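Local structure of GENE 22 product (Bacillus phage spp1, 2XC8) at residues B[15-20]-B[24-29]; B[29-34]-B[93-98]; B[37-42]-B[62-67]; B[47-52]-B[56-61]. The protein is of unknown function but shares its fold with a domain of the receptor-binding protein of lactococcal phage p2. All coordinates share one frame; numbering follows the deposited sequence.

Interaction 1. Residues B[15-20]-B[24-29]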
loop_
_atom_site.group_PDB
_atom_site.type_symbol
_atom_site.label_atom_id
_atom_site.label_comp_id
_atom_site.label_asym_id
_atom_site.label_seq_id
_atom_site.Cartn_x
_atom_site.Cartn_y
_atom_site.Cartn_z
ATOM N N SER B 15 9.463 -4.612 -3.940
ATOM C CA SER B 15 9.650 -3.278 -3.378
ATOM C C SER B 15 8.356 -2.740 -2.783
ATOM O O SER B 15 7.293 -2.801 -3.407
ATOM C CB SER B 15 10.157 -2.306 -4.444
ATOM O OG SER B 15 11.456 -2.654 -4.890
ATOM N N GLU B 16 8.425 -2.278 -1.579
ATOM C CA GLU B 16 7.348 -1.598 -0.942
ATOM C C GLU B 16 7.187 -0.217 -1.556
ATOM O O GLU B 16 8.108 0.519 -1.607
ATOM C CB GLU B 16 7.730 -1.448 0.500
ATOM C CG GLU B 16 6.658 -1.270 1.438
ATOM C CD GLU B 16 7.174 -1.273 2.855
ATOM O OE1 GLU B 16 7.381 -0.198 3.372
ATOM O OE2 GLU B 16 7.371 -2.333 3.463
ATOM N N ILE B 17 6.004 0.089 -2.036
ATOM C CA ILE B 17 5.699 1.403 -2.613
ATOM C C ILE B 17 4.581 2.074 -1.819
ATOM O O ILE B 17 3.483 1.523 -1.695
ATOM C CB ILE B 17 5.308 1.319 -4.115
ATOM C CG1 ILE B 17 6.328 0.488 -4.902
ATOM C CG2 ILE B 17 5.176 2.723 -4.712
ATOM C CD1 ILE B 17 5.826 -0.022 -6.245
ATOM N N LYS B 18 4.870 3.246 -1.302
ATOM C CA LYS B 18 3.907 4.001 -0.514
ATOM C C LYS B 18 3.850 5.521 -0.675
ATOM O O LYS B 18 4.823 6.169 -0.952
ATOM C CB LYS B 18 4.013 3.640 0.973
ATOM C CG LYS B 18 5.191 4.182 1.654
ATOM C CD LYS B 18 5.088 3.958 3.082
ATOM C CE LYS B 18 6.015 2.901 3.515
ATOM N NZ LYS B 18 6.867 3.373 4.616
ATOM N N GLU B 19 2.663 6.065 -0.486
ATOM C CA GLU B 19 2.467 7.507 -0.498
ATOM C C GLU B 19 2.830 8.084 0.867
ATOM O O GLU B 19 2.360 7.602 1.903
ATOM C CB GLU B 19 1.013 7.848 -0.843
ATOM C CG GLU B 19 0.710 9.346 -0.910
ATOM C CD GLU B 19 -0.778 9.667 -0.843
ATOM O OE1 GLU B 19 -1.606 8.730 -0.824
ATOM O OE2 GLU B 19 -1.120 10.868 -0.809
ATOM N N THR B 20 3.676 9.109 0.855
ATOM C CA THR B 20 4.018 9.862 2.058
ATOM C C THR B 20 3.333 11.224 1.964
ATOM O O THR B 20 2.692 11.520 0.953
ATOM C CB THR B 20 5.549 10.032 2.207
ATOM O OG1 THR B 20 6.065 10.747 1.077
ATOM C CG2 THR B 20 6.241 8.676 2.302
ATOM N N ILE B 24 6.277 10.107 -2.921
ATOM C CA ILE B 24 6.268 8.656 -3.100
ATOM C C ILE B 24 7.596 8.051 -2.649
ATOM O O ILE B 24 8.666 8.572 -2.968
ATOM C CB ILE B 24 5.974 8.264 -4.584
ATOM C CG1 ILE B 24 4.577 8.739 -5.023
ATOM C CG2 ILE B 24 6.155 6.757 -4.824
ATOM C CD1 ILE B 24 3.395 8.088 -4.289
ATOM N N GLU B 25 7.508 6.956 -1.898
ATOM C CA GLU B 25 8.673 6.197 -1.460
ATOM C C GLU B 25 8.621 4.769 -1.981
ATOM O O GLU B 25 7.655 4.044 -1.734
ATOM C CB GLU B 25 8.758 6.171 0.065
ATOM C CG GLU B 25 9.798 7.108 0.651
ATOM C CD GLU B 25 9.753 7.140 2.169
ATOM O OE1 GLU B 25 9.624 6.065 2.801
ATOM O OE2 GLU B 25 9.852 8.251 2.735
ATOM N N VAL B 26 9.660 4.377 -2.709
ATOM C CA VAL B 26 9.822 2.996 -3.141
ATOM C C VAL B 26 11.048 2.434 -2.433
ATOM O O VAL B 26 12.147 2.982 -2.552
ATOM C CB VAL B 26 9.979 2.878 -4.679
ATOM C CG1 VAL B 26 10.085 1.419 -5.100
ATOM C CG2 VAL B 26 8.815 3.551 -5.398
ATOM N N SER B 27 10.849 1.354 -1.682
ATOM C CA SER B 27 11.942 0.711 -0.961
ATOM C C SER B 27 12.814 -0.101 -1.915
ATOM O O SER B 27 12.419 -0.371 -3.052
ATOM C CB SER B 27 11.396 -0.188 0.153
ATOM O OG SER B 27 10.843 -1.383 -0.372
ATOM N N ALA B 28 14.004 -0.471 -1.449
ATOM C CA ALA B 28 14.862 -1.393 -2.179
ATOM C C ALA B 28 14.187 -2.758 -2.206
ATOM O O ALA B 28 13.636 -3.205 -1.195
ATOM C CB ALA B 28 16.229 -1.483 -1.522
ATOM N N GLY B 29 14.216 -3.411 -3.362
ATOM C CA GLY B 29 13.556 -4.700 -3.512
ATOM C C GLY B 29 14.106 -5.553 -4.632
ATOM O O GLY B 29 15.261 -5.400 -5.040
HETATM O O HOH W 1 8.709 11.278 1.433
#
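Ser15 meets Ser27 through its hydroxyl. Ser15 OG donates to Ser27 O over 3.1 Å, tilted 33° from the carbonyl plane. Its CB also rests on CG1 of Val26. Glu16 is gripped twice by Ser27. Glu16 N donates to Ser27 OG at 2.8 Å in a bent bond, 141° at the hydrogen. Ser27 holds OG between its own N and carbonyl carbon (chi1 75°), which brings the hydroxyl up to this N-H. Glu16 O in turn accepts from Ser27 N at 2.9 Å. Ile17 and Val26 are a non-hydrogen-bonded pair. Their side chains lie side by side, with CG2 to CG2 at 3.8 Å. Ile24 is on the same face, and Ile17 continues onto Pro98, Val99, Ile113 and Leu115 of the other sheet. Lys18 and Glu25 are a hydrogen-bonded pair: Lys18 N reaches Glu25 O at 2.9 Å, and Glu25 N reaches Lys18 O at 3.0 Å. The Lys18 chain bends near its end, and NZ makes a long ion pair with Glu16 OE1 at 3.8 Å. Lys18 and Glu16 also pack on Gly29 and Ala28 of the second subunit. Glu19 sets its CA against CD1 of Ile24, while its carboxylate pairs with Arg109. Thr20 places CG2 by the Glu25 carboxylate, and its OG1 is hydrogen-bonded to Gly23 N. This is an antiparallel beta hairpin, with Ile17, Ile24 and Val26 facing the second sheet and a polar face at the subunit contact.

Interaction 2. Residues B[29-34]-B[93-98]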
loop_
_atom_site.group_PDB
_atom_site.type_symbol
_atom_site.label_atom_id
_atom_site.label_comp_id
_atom_site.label_asym_id
_atom_site.label_seq_id
_atom_site.Cartn_x
_atom_site.Cartn_y
_atom_site.Cartn_z
ATOM N N GLY B 29 14.216 -3.411 -3.362
ATOM C CA GLY B 29 13.556 -4.700 -3.512
ATOM C C GLY B 29 14.106 -5.553 -4.632
ATOM O O GLY B 29 15.261 -5.400 -5.040
ATOM N N GLU B 30 13.264 -6.456 -5.124
ATOM C CA GLU B 30 13.662 -7.414 -6.146
ATOM C C GLU B 30 12.621 -7.519 -7.249
ATOM O O GLU B 30 11.425 -7.656 -6.980
ATOM C CB GLU B 30 13.886 -8.795 -5.527
ATOM C CG GLU B 30 15.095 -8.895 -4.610
ATOM C CD GLU B 30 15.199 -10.247 -3.930
ATOM O OE1 GLU B 30 16.295 -10.845 -3.967
ATOM O OE2 GLU B 30 14.190 -10.715 -3.359
ATOM N N LEU B 31 13.091 -7.452 -8.490
ATOM C CA LEU B 31 12.249 -7.707 -9.648
ATOM C C LEU B 31 12.371 -9.179 -10.021
ATOM O O LEU B 31 13.473 -9.677 -10.258
ATOM C CB LEU B 31 12.661 -6.814 -10.823
ATOM C CG LEU B 31 11.851 -6.886 -12.123
ATOM C CD1 LEU B 31 10.431 -6.368 -11.929
ATOM C CD2 LEU B 31 12.553 -6.108 -13.224
ATOM N N HIS B 32 11.234 -9.868 -10.063
ATOM C CA HIS B 32 11.200 -11.288 -10.393
ATOM C C HIS B 32 10.550 -11.605 -11.733
ATOM O O HIS B 32 9.514 -11.039 -12.083
ATOM C CB HIS B 32 10.389 -12.068 -9.359
ATOM C CG HIS B 32 11.005 -12.113 -7.997
ATOM N ND1 HIS B 32 11.536 -13.266 -7.459
ATOM C CD2 HIS B 32 11.149 -11.155 -7.049
ATOM C CE1 HIS B 32 11.992 -13.014 -6.245
ATOM N NE2 HIS B 32 11.770 -11.741 -5.972
ATOM N N LYS B 33 11.174 -12.521 -12.468
ATOM C CA LYS B 33 10.642 -12.978 -13.745
ATOM C C LYS B 33 10.163 -14.399 -13.447
ATOM O O LYS B 33 10.878 -15.377 -13.694
ATOM C CB LYS B 33 11.699 -12.968 -14.857
ATOM C CG LYS B 33 11.207 -13.450 -16.220
ATOM C CD LYS B 33 12.368 -13.624 -17.190
ATOM C CE LYS B 33 11.895 -14.135 -18.541
ATOM N NZ LYS B 33 13.032 -14.388 -19.469
ATOM N N GLY B 34 8.954 -14.499 -12.897
ATOM C CA GLY B 34 8.403 -15.775 -12.437
ATOM C C GLY B 34 9.277 -16.382 -11.356
ATOM O O GLY B 34 9.563 -15.738 -10.344
ATOM N N ARG B 93 14.226 -1.974 -22.104
ATOM C CA ARG B 93 12.963 -2.639 -21.962
ATOM C C ARG B 93 12.170 -2.134 -20.772
ATOM O O ARG B 93 12.572 -2.197 -19.671
ATOM C CB ARG B 93 13.164 -4.142 -21.877
ATOM C CG ARG B 93 11.883 -4.905 -21.890
ATOM C CD ARG B 93 12.014 -6.369 -21.677
ATOM N NE ARG B 93 10.695 -6.891 -21.401
ATOM C CZ ARG B 93 10.409 -8.144 -21.094
ATOM N NH1 ARG B 93 11.353 -9.048 -21.015
ATOM N NH2 ARG B 93 9.161 -8.490 -20.875
ATOM N N LEU B 94 10.992 -1.637 -21.051
ATOM C CA LEU B 94 10.124 -1.173 -20.011
ATOM C C LEU B 94 9.425 -2.344 -19.374
ATOM O O LEU B 94 8.818 -3.142 -20.014
ATOM C CB LEU B 94 9.139 -0.127 -20.498
ATOM C CG LEU B 94 8.081 0.411 -19.549
ATOM C CD1 LEU B 94 8.562 1.369 -18.549
ATOM C CD2 LEU B 94 7.062 1.041 -20.355
ATOM N N ILE B 95 9.561 -2.421 -18.076
ATOM C CA ILE B 95 9.090 -3.534 -17.319
ATOM C C ILE B 95 7.766 -3.188 -16.713
ATOM O O ILE B 95 6.847 -3.895 -16.903
ATOM C CB ILE B 95 10.112 -3.959 -16.242
ATOM C CG1 ILE B 95 11.447 -4.370 -16.860
ATOM C CG2 ILE B 95 9.576 -5.033 -15.422
ATOM C CD1 ILE B 95 11.413 -5.518 -17.801
HETATM N N MSE B 96 7.681 -2.088 -15.994
HETATM C CA MSE B 96 6.442 -1.666 -15.387
HETATM C C MSE B 96 6.252 -0.186 -15.064
HETATM O O MSE B 96 7.192 0.538 -14.930
HETATM C CB MSE B 96 6.160 -2.458 -14.122
HETATM C CG MSE B 96 7.188 -2.329 -13.069
HETATM SE SE MSE B 96 6.958 -3.295 -11.484
HETATM C CE MSE B 96 6.919 -5.017 -12.133
ATOM N N TYR B 97 5.000 0.237 -14.983
ATOM C CA TYR B 97 4.682 1.609 -14.606
ATOM C C TYR B 97 4.027 1.569 -13.241
ATOM O O TYR B 97 2.834 1.643 -13.157
ATOM C CB TYR B 97 3.710 2.392 -15.506
ATOM C CG TYR B 97 3.776 2.200 -16.974
ATOM C CD1 TYR B 97 3.194 1.104 -17.563
ATOM C CD2 TYR B 97 4.336 3.158 -17.792
ATOM C CE1 TYR B 97 3.239 0.920 -18.902
ATOM C CE2 TYR B 97 4.372 3.001 -19.135
ATOM C CZ TYR B 97 3.822 1.876 -19.696
ATOM O OH TYR B 97 3.840 1.659 -21.042
ATOM N N PRO B 98 4.787 1.469 -12.174
ATOM C CA PRO B 98 4.090 1.240 -10.898
ATOM C C PRO B 98 3.429 2.469 -10.248
ATOM O O PRO B 98 2.590 2.301 -9.362
ATOM C CB PRO B 98 5.190 0.674 -9.991
ATOM C CG PRO B 98 6.455 1.220 -10.544
ATOM C CD PRO B 98 6.254 1.382 -12.028
#
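Leu31 spans the gap between two facing sheets to touch Ile95 and Met96, the pair of residues that form a classic beta bulge facing Leu62. The layout is that of a beta sandwich. The nearest CA atoms, of Leu31 and Ile95, are 9.3 Å apart, so side chains alone make the contact. With chi1 at -177° the Leu31 branch is carried out across the gap. It meets Ile95 at a slant. The CG2 methyl of Ile95 sits against both Leu31 methyls, 3.8 Å from CD1 and 3.9 Å from CD2. CG1 of Ile95 lies a little farther from Leu31 CD2. The side chain of Met96, a selenomethionine here, runs alongside that of Leu31 in the reverse direction. The bulge lets two consecutive residues of strand 93-103 turn their side chains to the same partner. The buried area is small, 126 Å², but the contact lies within a larger apolar cluster. Trp11, Val41, Leu62 and Met64 also pack on Leu31, and Leu13 packs on Met96. Met96 bends at its last torsion (chi3 60°), which lays its terminal methyl CE 3.8 Å from CD1 of Leu31.

Interaction 3. Residues B[37-42]-B[62-67]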
loop_
_atom_site.group_PDB
_atom_site.type_symbol
_atom_site.label_atom_id
_atom_site.label_comp_id
_atom_site.label_asym_id
_atom_site.label_seq_id
_atom_site.Cartn_x
_atom_site.Cartn_y
_atom_site.Cartn_z
ATOM N N GLU B 37 14.416 -15.957 -12.831
ATOM C CA GLU B 37 15.482 -15.014 -12.468
ATOM C C GLU B 37 14.986 -13.800 -11.679
ATOM O O GLU B 37 13.894 -13.283 -11.930
ATOM C CB GLU B 37 16.276 -14.563 -13.705
ATOM C CG GLU B 37 17.607 -13.874 -13.373
ATOM C CD GLU B 37 18.559 -13.763 -14.556
ATOM O OE1 GLU B 37 19.679 -13.244 -14.361
ATOM O OE2 GLU B 37 18.200 -14.191 -15.675
ATOM N N VAL B 38 15.827 -13.310 -10.792
ATOM C CA VAL B 38 15.595 -12.191 -9.920
ATOM C C VAL B 38 16.666 -11.114 -10.112
ATOM O O VAL B 38 17.779 -11.413 -10.269
ATOM C CB VAL B 38 15.644 -12.657 -8.480
ATOM C CG1 VAL B 38 15.344 -11.582 -7.537
ATOM C CG2 VAL B 38 14.834 -13.858 -8.293
ATOM N N PHE B 39 16.272 -9.849 -10.076
ATOM C CA PHE B 39 17.185 -8.728 -10.297
ATOM C C PHE B 39 17.055 -7.718 -9.154
ATOM O O PHE B 39 15.941 -7.457 -8.692
ATOM C CB PHE B 39 16.856 -8.039 -11.630
ATOM C CG PHE B 39 16.728 -8.983 -12.801
ATOM C CD1 PHE B 39 17.836 -9.297 -13.581
ATOM C CD2 PHE B 39 15.495 -9.546 -13.132
ATOM C CE1 PHE B 39 17.724 -10.164 -14.665
ATOM C CE2 PHE B 39 15.374 -10.418 -14.215
ATOM C CZ PHE B 39 16.491 -10.724 -14.983
ATOM N N PRO B 40 18.187 -7.145 -8.688
ATOM C CA PRO B 40 18.101 -6.157 -7.609
ATOM C C PRO B 40 17.560 -4.806 -8.084
ATOM O O PRO B 40 17.929 -4.330 -9.161
ATOM C CB PRO B 40 19.553 -6.022 -7.136
ATOM C CG PRO B 40 20.373 -6.393 -8.316
ATOM C CD PRO B 40 19.583 -7.412 -9.088
ATOM N N VAL B 41 16.682 -4.212 -7.281
ATOM C CA VAL B 41 16.097 -2.908 -7.588
ATOM C C VAL B 41 16.392 -1.932 -6.451
ATOM O O VAL B 41 16.060 -2.195 -5.291
ATOM C CB VAL B 41 14.569 -3.007 -7.848
ATOM C CG1 VAL B 41 13.965 -1.629 -8.077
ATOM C CG2 VAL B 41 14.286 -3.906 -9.044
ATOM N N GLU B 42 17.009 -0.825 -6.789
ATOM C CA GLU B 42 17.342 0.204 -5.824
ATOM C C GLU B 42 16.156 1.031 -5.327
ATOM O O GLU B 42 15.149 1.168 -5.975
ATOM C CB GLU B 42 18.485 1.083 -6.336
ATOM C CG GLU B 42 18.101 2.010 -7.482
ATOM C CD GLU B 42 19.268 2.555 -8.303
ATOM O OE1 GLU B 42 19.984 3.407 -7.783
ATOM O OE2 GLU B 42 19.458 2.153 -9.458
ATOM N N LEU B 62 9.940 1.581 -14.538
ATOM C CA LEU B 62 10.954 0.586 -14.216
ATOM C C LEU B 62 11.352 -0.130 -15.500
ATOM O O LEU B 62 10.547 -0.844 -16.100
ATOM C CB LEU B 62 10.443 -0.409 -13.166
ATOM C CG LEU B 62 11.452 -1.389 -12.556
ATOM C CD1 LEU B 62 12.431 -0.678 -11.628
ATOM C CD2 LEU B 62 10.739 -2.510 -11.817
ATOM N N HIS B 63 12.594 0.086 -15.923
ATOM C CA HIS B 63 13.094 -0.459 -17.182
ATOM C C HIS B 63 14.420 -1.188 -16.995
ATOM O O HIS B 63 15.137 -0.953 -16.020
ATOM C CB HIS B 63 13.237 0.653 -18.225
ATOM C CG HIS B 63 13.943 1.869 -17.713
ATOM N ND1 HIS B 63 15.316 1.989 -17.717
ATOM C CD2 HIS B 63 13.467 3.011 -17.168
ATOM C CE1 HIS B 63 15.654 3.157 -17.201
ATOM N NE2 HIS B 63 14.551 3.796 -16.859
HETATM N N MSE B 64 14.737 -2.068 -17.941
HETATM C CA MSE B 64 15.934 -2.896 -17.863
HETATM C C MSE B 64 16.776 -2.885 -19.136
HETATM O O MSE B 64 16.237 -2.916 -20.245
HETATM C CB MSE B 64 15.548 -4.346 -17.555
HETATM C CG MSE B 64 16.727 -5.289 -17.333
HETATM SE SE MSE B 64 16.230 -7.168 -17.470
HETATM C CE MSE B 64 14.975 -7.250 -15.985
ATOM N N ASN B 65 18.094 -2.832 -18.966
ATOM C CA ASN B 65 18.984 -2.919 -20.115
ATOM C C ASN B 65 19.112 -4.427 -20.283
ATOM O O ASN B 65 19.661 -5.103 -19.414
ATOM C CB ASN B 65 20.345 -2.276 -19.819
ATOM C CG ASN B 65 21.343 -2.436 -20.961
ATOM O OD1 ASN B 65 21.620 -3.547 -21.420
ATOM N ND2 ASN B 65 21.904 -1.320 -21.410
ATOM N N VAL B 66 18.595 -4.952 -21.392
ATOM C CA VAL B 66 18.515 -6.406 -21.597
ATOM C C VAL B 66 19.870 -7.110 -21.721
ATOM O O VAL B 66 19.973 -8.312 -21.456
ATOM C CB VAL B 66 17.599 -6.792 -22.797
ATOM C CG1 VAL B 66 16.141 -6.469 -22.486
ATOM C CG2 VAL B 66 18.052 -6.108 -24.091
ATOM N N GLN B 67 20.904 -6.366 -22.112
ATOM C CA GLN B 67 22.247 -6.931 -22.245
ATOM C C GLN B 67 23.050 -6.911 -20.941
ATOM O O GLN B 67 23.735 -7.885 -20.623
ATOM C CB GLN B 67 23.020 -6.254 -23.380
ATOM C CG GLN B 67 22.709 -6.847 -24.751
ATOM C CD GLN B 67 23.359 -6.093 -25.898
ATOM O OE1 GLN B 67 24.393 -5.442 -25.733
ATOM N NE2 GLN B 67 22.753 -6.184 -27.077
#
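A Met-aromatic contact in the buried core joins Phe39 of strand 37-47 to Met64 of strand 56-64. Met64 is a selenomethionine, and its end lies over one face of the Phe39 ring. CE of Met64 is 3.7 Å from the centroid of the Phe39 ring and 15° off the ring normal, a CH-pi contact. This methyl CE of Met64 stands 3.6 Å above the Phe39 ring plane, shifted somewhat to the rim on the CD2-CE2 side. SE of Met64 covers the same face from farther out, 4.5 Å from the Phe39 centroid. The Met64 side chain runs out extended and bends only at the last torsion (chi3 -63°), which folds CE over the ring. The two side chains cross at about a right angle. Beside them Val41 and Leu62 meet at a slant, with CG1 of Val41 4.0 Å from CD1 of Leu62. The backbones stay well apart: Phe39 CA and Met64 CA are 9.6 Å from each other. Trp11 packs on both Phe39 and Met64, while Trp73 packs on both Val41 and Leu62. Just past Met64 the chain turns away at Asn65, whose OD1 accepts from Gln67 N in an Asx turn. Alternate residues of two strands thus meet in pairs across the gap, as in the core of a beta sandwich.

Interaction 4. Residues B[47-52]-B[56-61]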
loop_
_atom_site.group_PDB
_atom_site.type_symbol
_atom_site.label_atom_id
_atom_site.label_comp_id
_atom_site.label_asym_id
_atom_site.label_seq_id
_atom_site.Cartn_x
_atom_site.Cartn_y
_atom_site.Cartn_z
ATOM N N ASP B 47 9.211 13.818 -4.618
ATOM C CA ASP B 47 8.146 14.678 -4.112
ATOM C C ASP B 47 7.019 14.782 -5.132
ATOM O O ASP B 47 7.267 14.842 -6.339
ATOM C CB ASP B 47 8.681 16.079 -3.798
ATOM C CG ASP B 47 9.744 16.079 -2.709
ATOM O OD1 ASP B 47 9.663 15.248 -1.779
ATOM O OD2 ASP B 47 10.661 16.924 -2.781
ATOM N N LEU B 48 5.783 14.801 -4.640
ATOM C CA LEU B 48 4.623 15.050 -5.487
ATOM C C LEU B 48 4.323 16.547 -5.482
ATOM O O LEU B 48 3.283 16.997 -4.988
ATOM C CB LEU B 48 3.420 14.214 -5.034
ATOM C CG LEU B 48 3.495 12.707 -5.314
ATOM C CD1 LEU B 48 2.482 11.951 -4.469
ATOM C CD2 LEU B 48 3.301 12.395 -6.798
ATOM N N THR B 49 5.265 17.306 -6.040
ATOM C CA THR B 49 5.239 18.764 -6.025
ATOM C C THR B 49 4.160 19.314 -6.957
ATOM O O THR B 49 4.153 19.005 -8.151
ATOM C CB THR B 49 6.620 19.353 -6.413
ATOM O OG1 THR B 49 7.652 18.705 -5.660
ATOM C CG2 THR B 49 6.673 20.855 -6.145
ATOM N N PRO B 50 3.239 20.127 -6.408
ATOM C CA PRO B 50 2.233 20.764 -7.250
ATOM C C PRO B 50 2.790 22.006 -7.943
ATOM O O PRO B 50 3.812 22.551 -7.519
ATOM C CB PRO B 50 1.141 21.153 -6.252
ATOM C CG PRO B 50 1.860 21.365 -4.966
ATOM C CD PRO B 50 3.085 20.487 -4.984
ATOM N N ASP B 51 2.120 22.434 -9.009
ATOM C CA ASP B 51 2.443 23.682 -9.691
ATOM C C ASP B 51 1.390 24.717 -9.310
ATOM O O ASP B 51 0.246 24.361 -9.025
ATOM C CB ASP B 51 2.450 23.465 -11.207
ATOM C CG ASP B 51 2.887 24.697 -11.980
ATOM O OD1 ASP B 51 4.079 25.064 -11.904
ATOM O OD2 ASP B 51 2.036 25.292 -12.675
ATOM N N ASP B 52 1.747 25.977 -9.314
ATOM C CA ASP B 52 0.823 27.015 -8.963
ATOM C C ASP B 52 -0.315 27.209 -9.954
ATOM O O ASP B 52 -1.367 27.619 -9.597
ATOM C CB ASP B 52 1.586 28.306 -8.804
ATOM C CG ASP B 52 1.992 28.567 -7.394
ATOM O OD1 ASP B 52 2.651 29.574 -7.156
ATOM O OD2 ASP B 52 1.657 27.797 -6.514
ATOM N N VAL B 56 -0.127 18.613 -12.315
ATOM C CA VAL B 56 1.115 17.958 -12.718
ATOM C C VAL B 56 0.955 16.440 -12.721
ATOM O O VAL B 56 0.493 15.858 -11.739
ATOM C CB VAL B 56 2.299 18.357 -11.803
ATOM C CG1 VAL B 56 3.582 17.742 -12.309
ATOM C CG2 VAL B 56 2.444 19.869 -11.728
ATOM N N GLU B 57 1.340 15.810 -13.828
ATOM C CA GLU B 57 1.326 14.353 -13.945
ATOM C C GLU B 57 2.703 13.778 -13.638
ATOM O O GLU B 57 3.703 14.196 -14.223
ATOM C CB GLU B 57 0.896 13.925 -15.348
ATOM C CG GLU B 57 -0.559 14.208 -15.683
ATOM C CD GLU B 57 -0.932 13.762 -17.087
ATOM O OE1 GLU B 57 -0.048 13.732 -17.972
ATOM O OE2 GLU B 57 -2.119 13.445 -17.305
ATOM N N TYR B 58 2.744 12.818 -12.717
ATOM C CA TYR B 58 3.980 12.120 -12.380
ATOM C C TYR B 58 3.924 10.675 -12.846
ATOM O O TYR B 58 2.952 9.964 -12.580
ATOM C CB TYR B 58 4.246 12.179 -10.876
ATOM C CG TYR B 58 4.690 13.537 -10.393
ATOM C CD1 TYR B 58 6.036 13.900 -10.421
ATOM C CD2 TYR B 58 3.767 14.460 -9.908
ATOM C CE1 TYR B 58 6.451 15.149 -9.979
ATOM C CE2 TYR B 58 4.171 15.711 -9.462
ATOM C CZ TYR B 58 5.514 16.049 -9.502
ATOM O OH TYR B 58 5.923 17.284 -9.063
HETATM N N MSE B 59 4.972 10.248 -13.519
HETATM C CA MSE B 59 5.091 8.921 -14.048
HETATM C C MSE B 59 6.385 8.225 -13.769
HETATM O O MSE B 59 7.427 8.661 -14.139
HETATM C CB MSE B 59 4.885 8.964 -15.534
HETATM C CG MSE B 59 3.887 7.995 -15.986
HETATM SE SE MSE B 59 2.155 8.692 -16.271
HETATM C CE MSE B 59 2.322 8.721 -18.131
ATOM N N LEU B 60 6.289 7.100 -13.100
ATOM C CA LEU B 60 7.481 6.354 -12.713
ATOM C C LEU B 60 7.637 5.094 -13.563
ATOM O O LEU B 60 6.708 4.293 -13.677
ATOM C CB LEU B 60 7.428 6.005 -11.221
ATOM C CG LEU B 60 8.635 5.326 -10.563
ATOM C CD1 LEU B 60 9.849 6.250 -10.510
ATOM C CD2 LEU B 60 8.271 4.850 -9.166
ATOM N N TYR B 61 8.817 4.934 -14.157
ATOM C CA TYR B 61 9.103 3.801 -15.036
ATOM C C TYR B 61 10.179 2.888 -14.459
ATOM O O TYR B 61 11.200 3.359 -13.953
ATOM C CB TYR B 61 9.544 4.283 -16.424
ATOM C CG TYR B 61 8.633 5.307 -17.069
ATOM C CD1 TYR B 61 7.336 4.972 -17.459
ATOM C CD2 TYR B 61 9.078 6.605 -17.310
ATOM C CE1 TYR B 61 6.500 5.912 -18.057
ATOM C CE2 TYR B 61 8.251 7.551 -17.909
ATOM C CZ TYR B 61 6.964 7.197 -18.280
ATOM O OH TYR B 61 6.143 8.128 -18.872
#
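Tyr58 lays its ring against the chain of residues 47-49, with Leu48 packed obliquely on it. CD2 of Leu48 is 3.8 Å from CD2 of Tyr58 and also near CG, so it touches the ring near its root. CE1 of Tyr58 comes within 3.7 Å of Asp47 O, which approaches the ring obliquely. The phenol end is held by a hydrogen bond. Tyr58 OH donates to Thr49 O at 2.6 Å, and Thr49 O lies at the edge of the ring, near its plane. The donor sits in the carbonyl plane of Thr49, on a lone pair, with a C=O...donor angle of 120°. This bond fixes where the phenol end lies. CB of Thr49 lies 3.4 Å from Tyr58 OH. Lys77 NZ adds a weak hydrogen bond to Tyr58 OH. The segment 47-52 belongs to the connection that leaves strand 37-47 in one sheet and enters strand 56-64 in the other. It begins with an inverse gamma turn centred on Leu48, closed by a weak bond from Thr49 N to Asp47 O at 3.2 Å. The turn leaves the Leu48 side chain between the sheets, where it also packs on Ile24 and Val103. Farther along, Val56 meets Asp51. CG2 of Val56 lies 3.6 Å from CB of Asp51. The Asp51 carboxylate is used differently: OD2 accepts from the backbone N of Thr53 and of Tyr54, at the tip of the connection.

The four contacts are spread over the two facing sheets and the apolar layer between them. Interaction 1 lies within one sheet, interactions 2 and 3 bridge the two, and interaction 4 packs the connection between the sheets against strand 56-64. Interactions 1 and 2 share Gly29, and Gly29 O probably bonds to Val41 N of interaction 3. The centres of interactions 2 and 3 are about 7 Å apart. There Ile95 N lies 2.7 Å from Leu62 O, a probable hydrogen bond between neighbouring strands. Interactions 3 and 4 both use strand 56-64 but lie about 24 Å apart between centres, on opposite sides of the chain's centre. Leu48 CD1 touches Ile24 CG1 at 3.9 Å, which joins interaction 4 to interaction 1.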